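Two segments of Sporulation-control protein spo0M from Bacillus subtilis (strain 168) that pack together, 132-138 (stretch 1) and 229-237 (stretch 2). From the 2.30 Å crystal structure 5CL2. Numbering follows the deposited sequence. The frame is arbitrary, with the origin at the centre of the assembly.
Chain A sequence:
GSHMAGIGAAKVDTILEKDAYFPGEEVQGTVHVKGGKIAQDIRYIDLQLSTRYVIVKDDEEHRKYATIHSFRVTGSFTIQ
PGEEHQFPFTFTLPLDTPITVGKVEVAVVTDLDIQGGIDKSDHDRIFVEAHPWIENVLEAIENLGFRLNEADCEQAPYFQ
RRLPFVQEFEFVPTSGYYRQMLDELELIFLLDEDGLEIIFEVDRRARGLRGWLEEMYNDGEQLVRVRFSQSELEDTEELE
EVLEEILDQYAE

Stretch 1, residues 132-138: PWIENVL
Stretch 2 (229-237) SQSELEDTE

Two segments of the Sporulation-control protein spo0M chain, far apart in sequence, form a contact that buries 350 Å² counted over both sides. Residues 132-138 are helical throughout, with phi/psi near -60/-40 and i to i+4 bonds such as Val 137 N to Trp 133 O (3.0 Å). In the second segment Ser 229 is extended (-95/176) and precedes a helix that begins at Gln 230; Glu 234 departs from the regular helical values, at phi/psi -90/-3, Asp 235 (-111/107) breaks the path, and a new helix starts at Thr 236. The axes of helices 132-138 and 230-234 run in broadly the same sense, 49° apart, and approach to 9.5 Å. Trp 133 CA lies 5.5 Å from Leu 233 CA, and Asn 136 CA lies 6.6 Å from Thr 236 CA, so an advance of three residues on the first segment matches three on the second, across the break at Asp 235.

In the apolar packing, Trp 133 (chi1 m, chi2 -18°) lays one indole face against the second helix. Leu 233 (m, t), its CA-to-CB bond pointing toward the first helix, places CB over that face, 4.2 Å from the centroid of the Trp 133 five-membered ring and 27° off its normal, a CH-pi contact. Leu 233 CD1 reaches Trp 133 CE3 at 3.6 Å, while Leu 233 CD2 meets CG2 of Val 137 (chi1 t) at 3.8 Å, so Leu 233 spans Trp 133 and Val 137, one turn apart on the first helix, and CD2 touches both, lying 4.0 Å from Trp 133 CB as well. Gln 230 (t, t, chi3 18°) sets its CA over the same indole face and brings CG within 3.5 Å of Trp 133 CZ2. Glu 234 (m, t, chi3 -76°) approaches the ring obliquely, with CG 3.5 Å from Trp 133 NE1.

The one hydrogen bond between the segments runs from Asn 136 ND2 to Leu 233 O, 2.8 Å long with an angle of 155° at the hydrogen. Asn 136 (chi1 m, chi2 -4°), whose CA-to-CB bond points toward the second segment, donates to a carbonyl close to the helix break, where no backbone NH within these segments takes it up. Asn 136 ND2 also lies 4.2 Å from CG2 of Thr 236 (chi1 p).

Within the second segment, Gln 230 NE2 donates to Glu 234 OE1 (3.1 Å), tying together two side chains that both border Trp 133. At the helix start, Ser 229 OG (chi1 p) accepts a weak capping bond from Ser 231 N (3.3 Å, 122°), and Ser 229 N donates to Glu 232 OE1 (3.1 Å).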

# COMPACT_ATOMS: atom_id res chain seq x y z
N PRO A 132 8.07 19.17 -4.87
CA PRO A 132 9.39 19.73 -5.18
C PRO A 132 10.51 18.70 -5.40
O PRO A 132 11.30 18.92 -6.31
CB PRO A 132 9.69 20.58 -3.94
CG PRO A 132 8.33 21.08 -3.52
CD PRO A 132 7.37 19.94 -3.82
N TRP A 133 10.61 17.65 -4.60
CA TRP A 133 11.64 16.62 -4.85
C TRP A 133 11.44 15.98 -6.21
O TRP A 133 12.42 15.72 -6.93
CB TRP A 133 11.61 15.52 -3.79
CG TRP A 133 11.77 15.99 -2.37
CD1 TRP A 133 12.25 17.19 -1.93
CD2 TRP A 133 11.45 15.24 -1.19
NE1 TRP A 133 12.25 17.23 -0.56
CE2 TRP A 133 11.75 16.05 -0.08
CE3 TRP A 133 10.91 13.97 -0.97
CZ2 TRP A 133 11.54 15.63 1.23
CZ3 TRP A 133 10.70 13.55 0.33
CH2 TRP A 133 11.02 14.37 1.42
N ILE A 134 10.19 15.69 -6.56
CA ILE A 134 9.87 15.09 -7.85
C ILE A 134 10.20 16.08 -8.95
O ILE A 134 10.75 15.71 -9.98
CB ILE A 134 8.41 14.66 -7.97
CG1 ILE A 134 8.12 13.48 -7.06
CG2 ILE A 134 8.08 14.28 -9.42
CD1 ILE A 134 6.63 13.04 -7.08
N GLU A 135 9.88 17.35 -8.74
CA GLU A 135 10.16 18.37 -9.74
C GLU A 135 11.67 18.55 -9.92
O GLU A 135 12.15 18.83 -11.03
CB GLU A 135 9.50 19.69 -9.34
CG GLU A 135 9.51 20.75 -10.42
CD GLU A 135 8.39 21.76 -10.23
OE1 GLU A 135 8.09 22.12 -9.06
OE2 GLU A 135 7.80 22.20 -11.24
N ASN A 136 12.43 18.33 -8.85
CA ASN A 136 13.88 18.31 -8.92
C ASN A 136 14.34 17.15 -9.79
O ASN A 136 15.20 17.33 -10.66
CB ASN A 136 14.51 18.19 -7.52
CG ASN A 136 14.43 19.48 -6.72
OD1 ASN A 136 13.97 20.51 -7.21
ND2 ASN A 136 14.86 19.42 -5.46
N VAL A 137 13.77 15.97 -9.57
CA VAL A 137 14.16 14.81 -10.38
C VAL A 137 13.82 15.05 -11.86
O VAL A 137 14.61 14.71 -12.74
CB VAL A 137 13.48 13.51 -9.91
CG1 VAL A 137 13.94 12.34 -10.76
CG2 VAL A 137 13.81 13.24 -8.45
N LEU A 138 12.67 15.66 -12.11
CA LEU A 138 12.19 15.88 -13.48
C LEU A 138 13.09 16.85 -14.23
O LEU A 138 13.47 16.62 -15.39
CB LEU A 138 10.76 16.41 -13.46
CG LEU A 138 9.70 15.45 -12.89
CD1 LEU A 138 8.33 16.16 -12.76
CD2 LEU A 138 9.62 14.18 -13.75
N SER A 229 17.19 10.13 -0.34
CA SER A 229 16.68 10.78 0.86
C SER A 229 16.38 12.22 0.55
O SER A 229 16.68 12.70 -0.53
CB SER A 229 17.70 10.73 1.99
OG SER A 229 18.66 11.76 1.79
N GLN A 230 15.82 12.92 1.54
CA GLN A 230 15.51 14.34 1.40
C GLN A 230 16.73 15.20 1.03
O GLN A 230 16.65 16.07 0.16
CB GLN A 230 14.88 14.87 2.69
CG GLN A 230 14.65 16.36 2.70
CD GLN A 230 13.76 16.81 3.86
OE1 GLN A 230 13.57 16.07 4.84
NE2 GLN A 230 13.20 18.01 3.76
N SER A 231 17.85 14.96 1.72
CA SER A 231 19.06 15.76 1.49
C SER A 231 19.53 15.65 0.04
O SER A 231 19.82 16.65 -0.61
CB SER A 231 20.22 15.32 2.42
OG SER A 231 19.80 15.19 3.77
N GLU A 232 19.60 14.41 -0.45
CA GLU A 232 20.01 14.16 -1.81
C GLU A 232 19.06 14.84 -2.80
O GLU A 232 19.50 15.47 -3.78
CB GLU A 232 20.09 12.65 -2.07
CG GLU A 232 20.79 11.87 -0.97
CD GLU A 232 20.93 10.39 -1.27
OE1 GLU A 232 20.22 9.58 -0.63
OE2 GLU A 232 21.76 10.03 -2.14
N LEU A 233 17.76 14.75 -2.54
CA LEU A 233 16.77 15.30 -3.46
C LEU A 233 16.84 16.82 -3.51
O LEU A 233 16.55 17.43 -4.54
CB LEU A 233 15.35 14.86 -3.08
CG LEU A 233 15.08 13.37 -3.30
CD1 LEU A 233 14.01 12.87 -2.37
CD2 LEU A 233 14.71 13.11 -4.75
N GLU A 234 17.22 17.44 -2.39
CA GLU A 234 17.25 18.89 -2.36
C GLU A 234 18.59 19.52 -2.79
O GLU A 234 18.70 20.74 -2.87
CB GLU A 234 16.81 19.38 -0.98
CG GLU A 234 15.40 18.86 -0.64
CD GLU A 234 14.71 19.59 0.51
OE1 GLU A 234 15.07 19.35 1.69
OE2 GLU A 234 13.78 20.38 0.23
N ASP A 235 19.60 18.70 -3.09
CA ASP A 235 20.80 19.28 -3.69
C ASP A 235 20.91 18.80 -5.14
O ASP A 235 21.30 17.67 -5.43
CB ASP A 235 22.08 18.92 -2.94
CG ASP A 235 23.32 19.45 -3.65
OD1 ASP A 235 23.23 20.55 -4.26
OD2 ASP A 235 24.36 18.77 -3.61
N THR A 236 20.63 19.74 -6.04
CA THR A 236 20.22 19.45 -7.40
C THR A 236 21.35 18.95 -8.31
O THR A 236 21.15 18.01 -9.09
CB THR A 236 19.55 20.71 -8.02
OG1 THR A 236 20.47 21.81 -8.00
CG2 THR A 236 18.31 21.09 -7.22
N GLU A 237 22.52 19.58 -8.20
CA GLU A 237 23.77 19.10 -8.84
C GLU A 237 24.04 17.63 -8.63
O GLU A 237 24.10 16.81 -9.59
CB GLU A 237 24.97 19.88 -8.31
CG GLU A 237 24.83 21.38 -8.39
CD GLU A 237 26.00 22.10 -7.74
OE1 GLU A 237 26.76 21.45 -6.99
OE2 GLU A 237 26.16 23.32 -7.99